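Local coordinates for hypothetical protein Atu0741 (Agrobacterium tumefaciens str. C58, PDB 1ZHV), which is of unknown function but, as a protein built of ACT-like domains, may serve a regulatory or small-molecule-sensing role, at residues 7-12 against 62-67; 89-94 against 104-109; 11-16 against 46-51; 80-85 against 116-121. All blocks are in the same frame, centred on the assembly; numbering follows the deposited sequence.

Overall arrangement
Interactions 1, 2 and 3 lie in one mixed sheet, and interaction 4 pairs two helices of the ACT domain. Strand 57-67 joins the first three: it borders strand 5-8 in interaction 1, strand 102-107 of interaction 2 and strand 13-18 of interaction 3. The centres of interactions 1 and 2 are about 11 Å apart, bridged by the bond of Phe65 N to Leu104 O at 2.8 Å. Interactions 1 and 3 share Gly11 and Ser12, their centres also about 11 Å apart. Interaction 4 reaches interaction 2 through Ile91 and Leu117, and interaction 1 through Val82 and Phe67. Its centre lies about 24 Å from that of interaction 3, across the chain's centre.

Interaction 1: 7-12 against 62-67; sequences KILNGS and WSCFKF
Ile8 lies obliquely across the ring of Phe65, and its CG1, anti to the backbone N (chi1 -162°), sits over one face near the rim, 4.1 Å from the ring centroid. This CH-pi contact follows from the close 4.3 Å between Ile8 CA and Phe65 CA, a non-hydrogen-bonded antiparallel pair; the ring, turned back beside its own backbone N, also meets Ile8 CB with CE2. Leu111 of helix 111-120 touches both residues, so this apolar face packs beneath a helix, as in the alpha/beta sandwich of ACT domains. On the other face Lys7 and Lys66 run side by side. Lys7 is extended throughout, whereas Lys66 bends at its last two torsions; Lys7 NZ and Lys66 NZ stay 6.1 Å apart, and long charged chains suit this more exposed face, where solvent probably screens them. Two nearly straight bonds close this pair, Lys7 N to Lys66 O at 2.9 Å and Lys66 N to Lys7 O at 2.8 Å. Leu9 N still donates a hydrogen bond to Cys64 O at 2.8 Å, while Leu9 CD2 rests 3.9 Å from Cys64 SG. Beyond it the backbones part, and one water accepts from Cys64 N and donates to Leu9 O and Gly11 O.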
loop_
_atom_site.group_PDB
_atom_site.type_symbol
_atom_site.label_atom_id
_atom_site.label_comp_id
_atom_site.label_asym_id
_atom_site.label_seq_id
_atom_site.Cartn_x
_atom_site.Cartn_y
_atom_site.Cartn_z
ATOM N N LYS A 7 2.299 4.176 -9.270
ATOM C CA LYS A 7 3.150 5.265 -8.815
ATOM C C LYS A 7 3.589 5.027 -7.380
ATOM O O LYS A 7 2.764 4.913 -6.476
ATOM C CB LYS A 7 2.378 6.581 -8.914
ATOM C CG LYS A 7 3.140 7.805 -8.461
ATOM C CD LYS A 7 2.262 9.042 -8.532
ATOM C CE LYS A 7 3.039 10.284 -8.127
ATOM N NZ LYS A 7 2.190 11.508 -8.176
ATOM N N ILE A 8 4.897 4.961 -7.166
ATOM C CA ILE A 8 5.393 4.729 -5.824
ATOM C C ILE A 8 5.221 5.984 -4.977
ATOM O O ILE A 8 5.252 7.106 -5.493
ATOM C CB ILE A 8 6.890 4.314 -5.861
ATOM C CG1 ILE A 8 7.287 3.658 -4.538
ATOM C CG2 ILE A 8 7.771 5.537 -6.108
ATOM C CD1 ILE A 8 8.665 3.029 -4.560
ATOM N N LEU A 9 4.985 5.788 -3.684
ATOM C CA LEU A 9 4.868 6.902 -2.752
ATOM C C LEU A 9 6.148 6.935 -1.931
ATOM O O LEU A 9 6.785 5.902 -1.707
ATOM C CB LEU A 9 3.670 6.730 -1.801
ATOM C CG LEU A 9 2.250 6.993 -2.305
ATOM C CD1 LEU A 9 1.871 5.965 -3.363
ATOM C CD2 LEU A 9 1.284 6.917 -1.128
ATOM N N ASN A 10 6.515 8.133 -1.493
ATOM C CA ASN A 10 7.697 8.320 -0.671
ATOM C C ASN A 10 7.373 7.888 0.756
ATOM O O ASN A 10 6.203 7.879 1.149
ATOM C CB ASN A 10 8.117 9.797 -0.661
ATOM C CG ASN A 10 9.369 10.031 0.149
ATOM O OD1 ASN A 10 10.404 9.423 -0.117
ATOM N ND2 ASN A 10 9.284 10.898 1.150
ATOM N N GLY A 11 8.398 7.511 1.518
ATOM C CA GLY A 11 8.183 7.138 2.906
ATOM C C GLY A 11 8.038 5.667 3.237
ATOM O O GLY A 11 7.702 4.834 2.391
ATOM N N SER A 12 8.294 5.355 4.501
ATOM C CA SER A 12 8.195 4.001 5.007
ATOM C C SER A 12 6.879 3.892 5.767
ATOM O O SER A 12 6.573 4.728 6.620
ATOM C CB SER A 12 9.382 3.705 5.927
ATOM O OG SER A 12 9.286 2.404 6.465
ATOM N N TRP A 62 6.970 -1.173 5.226
ATOM C CA TRP A 62 6.205 -1.306 3.989
ATOM C C TRP A 62 6.347 -0.107 3.061
ATOM O O TRP A 62 6.611 1.014 3.499
ATOM C CB TRP A 62 4.718 -1.521 4.293
ATOM C CG TRP A 62 4.422 -2.772 5.044
ATOM C CD1 TRP A 62 4.672 -3.020 6.363
ATOM C CD2 TRP A 62 3.816 -3.956 4.520
ATOM N NE1 TRP A 62 4.258 -4.287 6.695
ATOM C CE2 TRP A 62 3.729 -4.886 5.581
ATOM C CE3 TRP A 62 3.340 -4.325 3.254
ATOM C CZ2 TRP A 62 3.184 -6.162 5.416
ATOM C CZ3 TRP A 62 2.796 -5.593 3.089
ATOM C CH2 TRP A 62 2.722 -6.497 4.166
ATOM N N SER A 63 6.161 -0.364 1.770
ATOM C CA SER A 63 6.229 0.658 0.729
ATOM C C SER A 63 4.860 0.677 0.059
ATOM O O SER A 63 4.228 -0.373 -0.096
ATOM C CB SER A 63 7.310 0.316 -0.300
ATOM O OG SER A 63 8.599 0.333 0.295
ATOM N N CYS A 64 4.416 1.862 -0.347
ATOM C CA CYS A 64 3.100 2.025 -0.952
ATOM C C CYS A 64 3.111 2.503 -2.400
ATOM O O CYS A 64 3.929 3.341 -2.787
ATOM C CB CYS A 64 2.286 2.998 -0.095
ATOM S SG CYS A 64 0.549 3.147 -0.532
ATOM N N PHE A 65 2.186 1.956 -3.187
ATOM C CA PHE A 65 2.016 2.310 -4.599
ATOM C C PHE A 65 0.570 2.702 -4.840
ATOM O O PHE A 65 -0.344 2.104 -4.277
ATOM C CB PHE A 65 2.300 1.128 -5.532
ATOM C CG PHE A 65 3.743 0.768 -5.652
ATOM C CD1 PHE A 65 4.332 -0.098 -4.742
ATOM C CD2 PHE A 65 4.508 1.275 -6.699
ATOM C CE1 PHE A 65 5.670 -0.464 -4.875
ATOM C CE2 PHE A 65 5.847 0.916 -6.840
ATOM C CZ PHE A 65 6.428 0.045 -5.930
ATOM N N LYS A 66 0.366 3.696 -5.695
ATOM C CA LYS A 66 -0.978 4.122 -6.043
ATOM C C LYS A 66 -1.283 3.628 -7.453
ATOM O O LYS A 66 -0.433 3.731 -8.339
ATOM C CB LYS A 66 -1.074 5.648 -6.026
ATOM C CG LYS A 66 -2.443 6.179 -6.438
ATOM C CD LYS A 66 -2.429 7.695 -6.502
ATOM C CE LYS A 66 -1.767 8.175 -7.776
ATOM N NZ LYS A 66 -2.604 7.844 -8.964
ATOM N N PHE A 67 -2.471 3.059 -7.654
ATOM C CA PHE A 67 -2.877 2.632 -8.995
ATOM C C PHE A 67 -3.272 3.966 -9.639
ATOM O O PHE A 67 -4.144 4.671 -9.122
ATOM C CB PHE A 67 -4.100 1.708 -8.948
ATOM C CG PHE A 67 -3.791 0.275 -8.582
ATOM C CD1 PHE A 67 -3.025 -0.036 -7.466
ATOM C CD2 PHE A 67 -4.329 -0.768 -9.330
ATOM C CE1 PHE A 67 -2.808 -1.364 -7.100
ATOM C CE2 PHE A 67 -4.118 -2.094 -8.975
ATOM C CZ PHE A 67 -3.356 -2.396 -7.855
HETATM O O HOH W 1 6.060 4.096 0.178
HETATM O O HOH W 2 9.446 3.012 0.973
#

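Interaction 2: 89-94 against 104-109; sequences NGIGIF and LLVRSN
Phe94 CG stands anti to its backbone N (chi1 -170°), whereas Leu105 CG lies beside its own N (chi1 -67°), and these two torsions lay the side chains alongside each other on one face of the sheet. The residues form an antiparallel hydrogen-bonded pair where strand 94-97 begins beside strand 102-107, within the ACT domain. Phe94 CD1 comes to 3.9 Å from Leu105 CD1, the methyl approaching the ring obliquely. Val46 of strand 43-48 touches both side chains, so that bulky apolar residues suit this position, where the ACT domain meets the N-terminal part of the sheet. The two backbone bonds of the pair are unequal. Leu105 N donates to Phe94 O at 2.8 Å, well aligned and in the carbonyl plane, but the return bond from Phe94 N to Leu105 O is weak, bent to 134° at the hydrogen.

On the reverse face, Leu104 CG is anti to its backbone N, and the second torsion then turns Leu104 CD1 across to Ile93 CB at 3.9 Å. The two side chains cross at about a right angle, and both also touch Leu86 of helix 78-87. Ile93 accepts the crowded placement of CG1 between N and the carbonyl carbon. Further back along the incoming loop, Ile91 CG2 meets Val106 CG1 at 4.2 Å, a looser apolar contact near helix 111-120. Here the backbones have separated, and a water takes the place of a direct bond, accepting from Arg107 N at 3.0 Å and donating to Gly92 O at 2.7 Å.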
loop_
_atom_site.group_PDB
_atom_site.type_symbol
_atom_site.label_atom_id
_atom_site.label_comp_id
_atom_site.label_asym_id
_atom_site.label_seq_id
_atom_site.Cartn_x
_atom_site.Cartn_y
_atom_site.Cartn_z
ATOM N N ASN A 89 4.429 -15.365 -6.851
ATOM C CA ASN A 89 5.880 -15.408 -6.721
ATOM C C ASN A 89 6.430 -15.074 -5.332
ATOM O O ASN A 89 7.512 -14.503 -5.196
ATOM C CB ASN A 89 6.516 -14.519 -7.796
ATOM C CG ASN A 89 6.372 -15.114 -9.191
ATOM O OD1 ASN A 89 6.926 -16.178 -9.486
ATOM N ND2 ASN A 89 5.617 -14.444 -10.048
ATOM N N GLY A 90 5.671 -15.438 -4.302
ATOM C CA GLY A 90 6.107 -15.227 -2.932
ATOM C C GLY A 90 6.132 -13.824 -2.357
ATOM O O GLY A 90 6.777 -13.592 -1.331
ATOM N N ILE A 91 5.444 -12.883 -2.992
ATOM C CA ILE A 91 5.427 -11.519 -2.478
ATOM C C ILE A 91 4.103 -11.234 -1.774
ATOM O O ILE A 91 3.040 -11.310 -2.382
ATOM C CB ILE A 91 5.632 -10.486 -3.612
ATOM C CG1 ILE A 91 6.940 -10.786 -4.356
ATOM C CG2 ILE A 91 5.652 -9.070 -3.033
ATOM C CD1 ILE A 91 7.317 -9.752 -5.384
ATOM N N GLY A 92 4.177 -10.925 -0.484
ATOM C CA GLY A 92 2.972 -10.623 0.263
ATOM C C GLY A 92 2.410 -9.295 -0.195
ATOM O O GLY A 92 3.163 -8.362 -0.493
ATOM N N ILE A 93 1.086 -9.209 -0.262
ATOM C CA ILE A 93 0.422 -7.984 -0.692
ATOM C C ILE A 93 -0.592 -7.466 0.321
ATOM O O ILE A 93 -1.184 -8.230 1.082
ATOM C CB ILE A 93 -0.284 -8.185 -2.057
ATOM C CG1 ILE A 93 -1.359 -9.277 -1.964
ATOM C CG2 ILE A 93 0.737 -8.550 -3.113
ATOM C CD1 ILE A 93 -2.739 -8.765 -1.563
ATOM N N PHE A 94 -0.779 -6.151 0.314
ATOM C CA PHE A 94 -1.711 -5.480 1.214
ATOM C C PHE A 94 -2.427 -4.490 0.304
ATOM O O PHE A 94 -1.823 -3.544 -0.192
ATOM C CB PHE A 94 -0.932 -4.760 2.322
ATOM C CG PHE A 94 -1.792 -4.243 3.439
ATOM C CD1 PHE A 94 -2.530 -3.073 3.282
ATOM C CD2 PHE A 94 -1.864 -4.926 4.652
ATOM C CE1 PHE A 94 -3.326 -2.587 4.317
ATOM C CE2 PHE A 94 -2.661 -4.446 5.694
ATOM C CZ PHE A 94 -3.390 -3.276 5.524
ATOM N N LEU A 104 -1.579 -0.200 -3.173
ATOM C CA LEU A 104 -0.982 -1.492 -2.862
ATOM C C LEU A 104 0.266 -1.288 -2.030
ATOM O O LEU A 104 1.075 -0.419 -2.337
ATOM C CB LEU A 104 -0.577 -2.213 -4.160
ATOM C CG LEU A 104 0.441 -3.352 -3.999
ATOM C CD1 LEU A 104 -0.261 -4.558 -3.416
ATOM C CD2 LEU A 104 1.077 -3.706 -5.332
ATOM N N LEU A 105 0.416 -2.069 -0.969
ATOM C CA LEU A 105 1.630 -1.989 -0.182
ATOM C C LEU A 105 2.294 -3.360 -0.193
ATOM O O LEU A 105 1.624 -4.393 -0.207
ATOM C CB LEU A 105 1.343 -1.559 1.265
ATOM C CG LEU A 105 0.832 -0.128 1.457
ATOM C CD1 LEU A 105 -0.684 -0.148 1.561
ATOM C CD2 LEU A 105 1.441 0.494 2.714
ATOM N N VAL A 106 3.618 -3.351 -0.237
ATOM C CA VAL A 106 4.406 -4.569 -0.195
ATOM C C VAL A 106 5.523 -4.242 0.778
ATOM O O VAL A 106 5.793 -3.068 1.037
ATOM C CB VAL A 106 5.026 -4.940 -1.573
ATOM C CG1 VAL A 106 3.915 -5.262 -2.572
ATOM C CG2 VAL A 106 5.903 -3.811 -2.083
ATOM N N ARG A 107 6.159 -5.265 1.335
ATOM C CA ARG A 107 7.252 -5.013 2.258
ATOM C C ARG A 107 8.351 -4.316 1.476
ATOM O O ARG A 107 8.602 -4.638 0.308
ATOM C CB ARG A 107 7.752 -6.325 2.866
ATOM C CG ARG A 107 6.719 -6.979 3.762
ATOM C CD ARG A 107 7.230 -8.256 4.412
ATOM N NE ARG A 107 6.228 -8.849 5.299
ATOM C CZ ARG A 107 5.812 -8.297 6.437
ATOM N NH1 ARG A 107 6.310 -7.136 6.838
ATOM N NH2 ARG A 107 4.888 -8.904 7.171
ATOM N N SER A 108 9.000 -3.351 2.113
ATOM C CA SER A 108 10.053 -2.604 1.455
ATOM C C SER A 108 11.195 -3.465 0.951
ATOM O O SER A 108 11.813 -3.140 -0.054
ATOM C CB SER A 108 10.581 -1.520 2.389
ATOM O OG SER A 108 9.529 -0.624 2.716
ATOM N N ASN A 109 11.474 -4.562 1.639
ATOM C CA ASN A 109 12.549 -5.442 1.206
ATOM C C ASN A 109 12.169 -6.191 -0.072
ATOM O O ASN A 109 13.026 -6.803 -0.713
ATOM C CB ASN A 109 12.919 -6.439 2.317
ATOM C CG ASN A 109 11.740 -7.265 2.785
ATOM O OD1 ASN A 109 10.704 -7.312 2.131
ATOM N ND2 ASN A 109 11.902 -7.940 3.916
HETATM O O HOH W 3 5.552 -8.088 0.713
#

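Interaction 3: 11-16 against 46-51; sequences GSYGIA and VCLIDR
Antiparallel pairing of strand 13-16 with strand 46-48 builds part of the sheet of the N-terminal ACT-like domain. Tyr13 and Leu48 both have CG beside the backbone N (chi1 -73° and -71°), and although their CB bonds diverge, the side chains turn back to meet. Leu48 CD2 sits over one face of the Tyr13 ring, 3.7 Å from its centroid, a CH-pi contact that suits a flat aromatic face against one methyl of a branched side chain. The phenol oxygen is held by the backbone N of Phe33. Two pairs further on, Ile15 and Val46 share a face, side by side. Ile15 CG1 lies beside its backbone N, anti to the carbonyl carbon, and Val46 CG1 is anti to the backbone N with CG2 beside it, so Ile15 CD1 presses on Val46 CG2 at 3.3 Å, an unusually tight contact. Between these pairs Gly14 faces Cys47; Gly14 N reaches Cys47 O at 3.1 Å, and the reverse bond is weak. At Gly11 a CB would run into Leu48 CD2 and, at the positive phi of 97°, into the preceding carbonyl. Where 3-10 segment 49-51 begins, Ile49 N donates to Ser12 O at 2.9 Å, nearly straight and in the carbonyl plane.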
loop_
_atom_site.group_PDB
_atom_site.type_symbol
_atom_site.label_atom_id
_atom_site.label_comp_id
_atom_site.label_asym_id
_atom_site.label_seq_id
_atom_site.Cartn_x
_atom_site.Cartn_y
_atom_site.Cartn_z
ATOM N N GLY A 11 8.398 7.511 1.518
ATOM C CA GLY A 11 8.183 7.138 2.906
ATOM C C GLY A 11 8.038 5.667 3.237
ATOM O O GLY A 11 7.702 4.834 2.391
ATOM N N SER A 12 8.294 5.355 4.501
ATOM C CA SER A 12 8.195 4.001 5.007
ATOM C C SER A 12 6.879 3.892 5.767
ATOM O O SER A 12 6.573 4.728 6.620
ATOM C CB SER A 12 9.382 3.705 5.927
ATOM O OG SER A 12 9.286 2.404 6.465
ATOM N N TYR A 13 6.099 2.869 5.438
ATOM C CA TYR A 13 4.812 2.655 6.082
ATOM C C TYR A 13 4.771 1.471 7.038
ATOM O O TYR A 13 5.611 0.570 6.988
ATOM C CB TYR A 13 3.714 2.482 5.028
ATOM C CG TYR A 13 3.351 3.770 4.342
ATOM C CD1 TYR A 13 4.123 4.269 3.293
ATOM C CD2 TYR A 13 2.283 4.539 4.797
ATOM C CE1 TYR A 13 3.842 5.508 2.724
ATOM C CE2 TYR A 13 1.997 5.775 4.234
ATOM C CZ TYR A 13 2.781 6.254 3.203
ATOM O OH TYR A 13 2.516 7.493 2.678
ATOM N N GLY A 14 3.780 1.488 7.922
ATOM C CA GLY A 14 3.617 0.407 8.871
ATOM C C GLY A 14 2.140 0.139 9.064
ATOM O O GLY A 14 1.316 1.015 8.798
ATOM N N ILE A 15 1.807 -1.070 9.507
ATOM C CA ILE A 15 0.421 -1.455 9.757
ATOM C C ILE A 15 0.270 -1.629 11.264
ATOM O O ILE A 15 0.779 -2.596 11.837
ATOM C CB ILE A 15 0.072 -2.804 9.105
ATOM C CG1 ILE A 15 0.635 -2.876 7.682
ATOM C CG2 ILE A 15 -1.435 -2.991 9.107
ATOM C CD1 ILE A 15 0.101 -1.848 6.746
ATOM N N ALA A 16 -0.419 -0.693 11.904
ATOM C CA ALA A 16 -0.604 -0.780 13.343
ATOM C C ALA A 16 -1.886 -1.484 13.739
ATOM O O ALA A 16 -2.884 -1.433 13.022
ATOM C CB ALA A 16 -0.568 0.611 13.963
ATOM N N VAL A 46 -2.938 2.077 8.786
ATOM C CA VAL A 46 -1.771 2.122 7.920
ATOM C C VAL A 46 -1.405 3.592 7.789
ATOM O O VAL A 46 -2.255 4.415 7.457
ATOM C CB VAL A 46 -2.069 1.582 6.509
ATOM C CG1 VAL A 46 -0.825 1.708 5.629
ATOM C CG2 VAL A 46 -2.524 0.138 6.596
ATOM N N CYS A 47 -0.152 3.928 8.073
ATOM C CA CYS A 47 0.313 5.303 7.949
ATOM C C CYS A 47 1.828 5.314 8.026
ATOM O O CYS A 47 2.451 4.274 8.238
ATOM C CB CYS A 47 -0.281 6.187 9.055
ATOM S SG CYS A 47 0.267 5.852 10.742
ATOM N N LEU A 48 2.421 6.485 7.834
ATOM C CA LEU A 48 3.871 6.599 7.894
ATOM C C LEU A 48 4.354 6.106 9.253
ATOM O O LEU A 48 3.831 6.505 10.293
ATOM C CB LEU A 48 4.290 8.052 7.652
ATOM C CG LEU A 48 4.096 8.517 6.204
ATOM C CD1 LEU A 48 4.330 10.014 6.090
ATOM C CD2 LEU A 48 5.059 7.758 5.303
ATOM N N ILE A 49 5.342 5.215 9.227
ATOM C CA ILE A 49 5.914 4.630 10.436
ATOM C C ILE A 49 6.328 5.674 11.465
ATOM O O ILE A 49 6.225 5.443 12.670
ATOM C CB ILE A 49 7.150 3.773 10.102
ATOM C CG1 ILE A 49 6.757 2.644 9.149
ATOM C CG2 ILE A 49 7.747 3.204 11.375
ATOM C CD1 ILE A 49 7.906 1.689 8.812
ATOM N N ASP A 50 6.798 6.816 10.981
ATOM C CA ASP A 50 7.240 7.900 11.852
ATOM C C ASP A 50 6.192 8.309 12.880
ATOM O O ASP A 50 6.535 8.743 13.982
ATOM C CB ASP A 50 7.622 9.124 11.019
ATOM C CG ASP A 50 8.726 8.832 10.027
ATOM O OD1 ASP A 50 9.754 8.251 10.435
ATOM O OD2 ASP A 50 8.573 9.199 8.841
ATOM N N ARG A 51 4.920 8.175 12.520
ATOM C CA ARG A 51 3.832 8.555 13.418
ATOM C C ARG A 51 3.343 7.445 14.340
ATOM O O ARG A 51 2.545 7.699 15.240
ATOM C CB ARG A 51 2.637 9.082 12.615
ATOM C CG ARG A 51 2.919 10.331 11.802
ATOM C CD ARG A 51 1.672 11.188 11.668
ATOM N NE ARG A 51 0.599 10.557 10.901
ATOM C CZ ARG A 51 0.601 10.407 9.577
ATOM N NH1 ARG A 51 1.628 10.839 8.857
ATOM N NH2 ARG A 51 -0.437 9.847 8.971
HETATM O O HOH W 4 8.954 7.914 5.979
#

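Interaction 4: 80-85 against 116-121; sequences LSVISP and DLLANA
Helices 78-87 and 111-120, the two helices of the ACT domain, come together here near their C-terminal ends, with the short segments' axes 9.3 Å apart at closest approach and inclined at 129°. Pro85 makes most of the contact from helix 78-87. Its ring points at the second helix, where Pro85 CG meets Leu118 CD2 at 4.1 Å, crossing the leucine at about a right angle, and, just past the helix end, Ala121 CB at 4.0 Å. Proline suits this position: it has no N-H for the preceding turn, where the helix kinks, and it offers a compact, rigid apolar surface. The small Ala121 lets the ring approach closely. Leu118, with CG beside its backbone N (chi1 -67°) and the chain extended beyond, directs CD2 between Pro85 and Val82, reaching Val82 CG1 at 4.0 Å and Val82 O at 3.5 Å. In the ACT alpha/beta sandwich such helices pack on one face of the sheet, and here Leu6 of strand 5-8 touches both Val82 and Leu118. Leu117 lies further along the interface, its CD1 3.7 Å from Pro85 O. That carbonyl is bonded to Asn89 ND2, so the polar atom beside the leucine methyl already has a partner.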
loop_
_atom_site.group_PDB
_atom_site.type_symbol
_atom_site.label_atom_id
_atom_site.label_comp_id
_atom_site.label_asym_id
_atom_site.label_seq_id
_atom_site.Cartn_x
_atom_site.Cartn_y
_atom_site.Cartn_z
ATOM N N LEU A 80 -6.515 -7.780 -9.779
ATOM C CA LEU A 80 -6.019 -9.113 -10.087
ATOM C C LEU A 80 -4.759 -9.070 -10.953
ATOM O O LEU A 80 -3.781 -9.764 -10.672
ATOM C CB LEU A 80 -7.104 -9.925 -10.808
ATOM C CG LEU A 80 -6.701 -11.308 -11.334
ATOM C CD1 LEU A 80 -6.393 -12.243 -10.179
ATOM C CD2 LEU A 80 -7.836 -11.872 -12.182
ATOM N N SER A 81 -4.787 -8.242 -11.994
ATOM C CA SER A 81 -3.662 -8.139 -12.920
ATOM C C SER A 81 -2.372 -7.726 -12.225
ATOM O O SER A 81 -1.277 -8.090 -12.660
ATOM C CB SER A 81 -3.976 -7.137 -14.042
ATOM O OG SER A 81 -3.856 -5.795 -13.600
ATOM N N VAL A 82 -2.504 -6.979 -11.136
ATOM C CA VAL A 82 -1.340 -6.515 -10.401
ATOM C C VAL A 82 -0.879 -7.494 -9.322
ATOM O O VAL A 82 0.303 -7.807 -9.231
ATOM C CB VAL A 82 -1.612 -5.121 -9.768
ATOM C CG1 VAL A 82 -0.489 -4.740 -8.818
ATOM C CG2 VAL A 82 -1.720 -4.080 -10.868
ATOM N N ILE A 83 -1.806 -8.007 -8.521
ATOM C CA ILE A 83 -1.397 -8.921 -7.461
ATOM C C ILE A 83 -1.071 -10.344 -7.902
ATOM O O ILE A 83 -0.326 -11.044 -7.218
ATOM C CB ILE A 83 -2.436 -8.971 -6.314
ATOM C CG1 ILE A 83 -3.738 -9.609 -6.792
ATOM C CG2 ILE A 83 -2.679 -7.559 -5.781
ATOM C CD1 ILE A 83 -4.670 -9.993 -5.654
ATOM N N SER A 84 -1.596 -10.779 -9.045
ATOM C CA SER A 84 -1.315 -12.142 -9.501
ATOM C C SER A 84 0.186 -12.421 -9.637
ATOM O O SER A 84 0.689 -13.411 -9.101
ATOM C CB SER A 84 -2.012 -12.418 -10.834
ATOM O OG SER A 84 -1.800 -13.766 -11.233
ATOM N N PRO A 85 0.924 -11.559 -10.358
ATOM C CA PRO A 85 2.364 -11.819 -10.492
ATOM C C PRO A 85 3.141 -11.733 -9.182
ATOM O O PRO A 85 4.211 -12.325 -9.044
ATOM C CB PRO A 85 2.818 -10.781 -11.520
ATOM C CG PRO A 85 1.791 -9.692 -11.411
ATOM C CD PRO A 85 0.503 -10.439 -11.217
ATOM N N ASP A 116 10.454 -5.725 -10.682
ATOM C CA ASP A 116 10.824 -6.612 -11.785
ATOM C C ASP A 116 9.622 -7.435 -12.238
ATOM O O ASP A 116 9.366 -7.563 -13.433
ATOM C CB ASP A 116 11.953 -7.574 -11.389
ATOM C CG ASP A 116 13.295 -6.885 -11.255
ATOM O OD1 ASP A 116 13.494 -5.825 -11.890
ATOM O OD2 ASP A 116 14.158 -7.418 -10.529
ATOM N N LEU A 117 8.888 -7.985 -11.276
ATOM C CA LEU A 117 7.728 -8.809 -11.584
ATOM C C LEU A 117 6.606 -8.032 -12.254
ATOM O O LEU A 117 5.988 -8.528 -13.191
ATOM C CB LEU A 117 7.205 -9.479 -10.313
ATOM C CG LEU A 117 8.144 -10.514 -9.684
ATOM C CD1 LEU A 117 7.608 -10.912 -8.324
ATOM C CD2 LEU A 117 8.277 -11.733 -10.591
ATOM N N LEU A 118 6.345 -6.817 -11.788
ATOM C CA LEU A 118 5.278 -6.024 -12.382
ATOM C C LEU A 118 5.631 -5.569 -13.797
ATOM O O LEU A 118 4.772 -5.550 -14.677
ATOM C CB LEU A 118 4.949 -4.821 -11.498
ATOM C CG LEU A 118 4.321 -5.205 -10.155
ATOM C CD1 LEU A 118 4.084 -3.959 -9.320
ATOM C CD2 LEU A 118 3.011 -5.946 -10.395
ATOM N N ALA A 119 6.888 -5.209 -14.024
ATOM C CA ALA A 119 7.294 -4.784 -15.360
ATOM C C ALA A 119 7.172 -5.953 -16.335
ATOM O O ALA A 119 6.655 -5.803 -17.442
ATOM C CB ALA A 119 8.723 -4.264 -15.341
ATOM N N ASN A 120 7.637 -7.128 -15.924
ATOM C CA ASN A 120 7.555 -8.299 -16.791
ATOM C C ASN A 120 6.097 -8.615 -17.127
ATOM O O ASN A 120 5.793 -9.118 -18.212
ATOM C CB ASN A 120 8.226 -9.506 -16.124
ATOM C CG ASN A 120 9.752 -9.400 -16.115
ATOM O OD1 ASN A 120 10.445 -10.255 -15.554
ATOM N ND2 ASN A 120 10.279 -8.355 -16.743
ATOM N N ALA A 121 5.198 -8.294 -16.197
ATOM C CA ALA A 121 3.768 -8.534 -16.382
ATOM C C ALA A 121 3.113 -7.479 -17.283
ATOM O O ALA A 121 1.915 -7.545 -17.566
ATOM C CB ALA A 121 3.071 -8.582 -15.021
#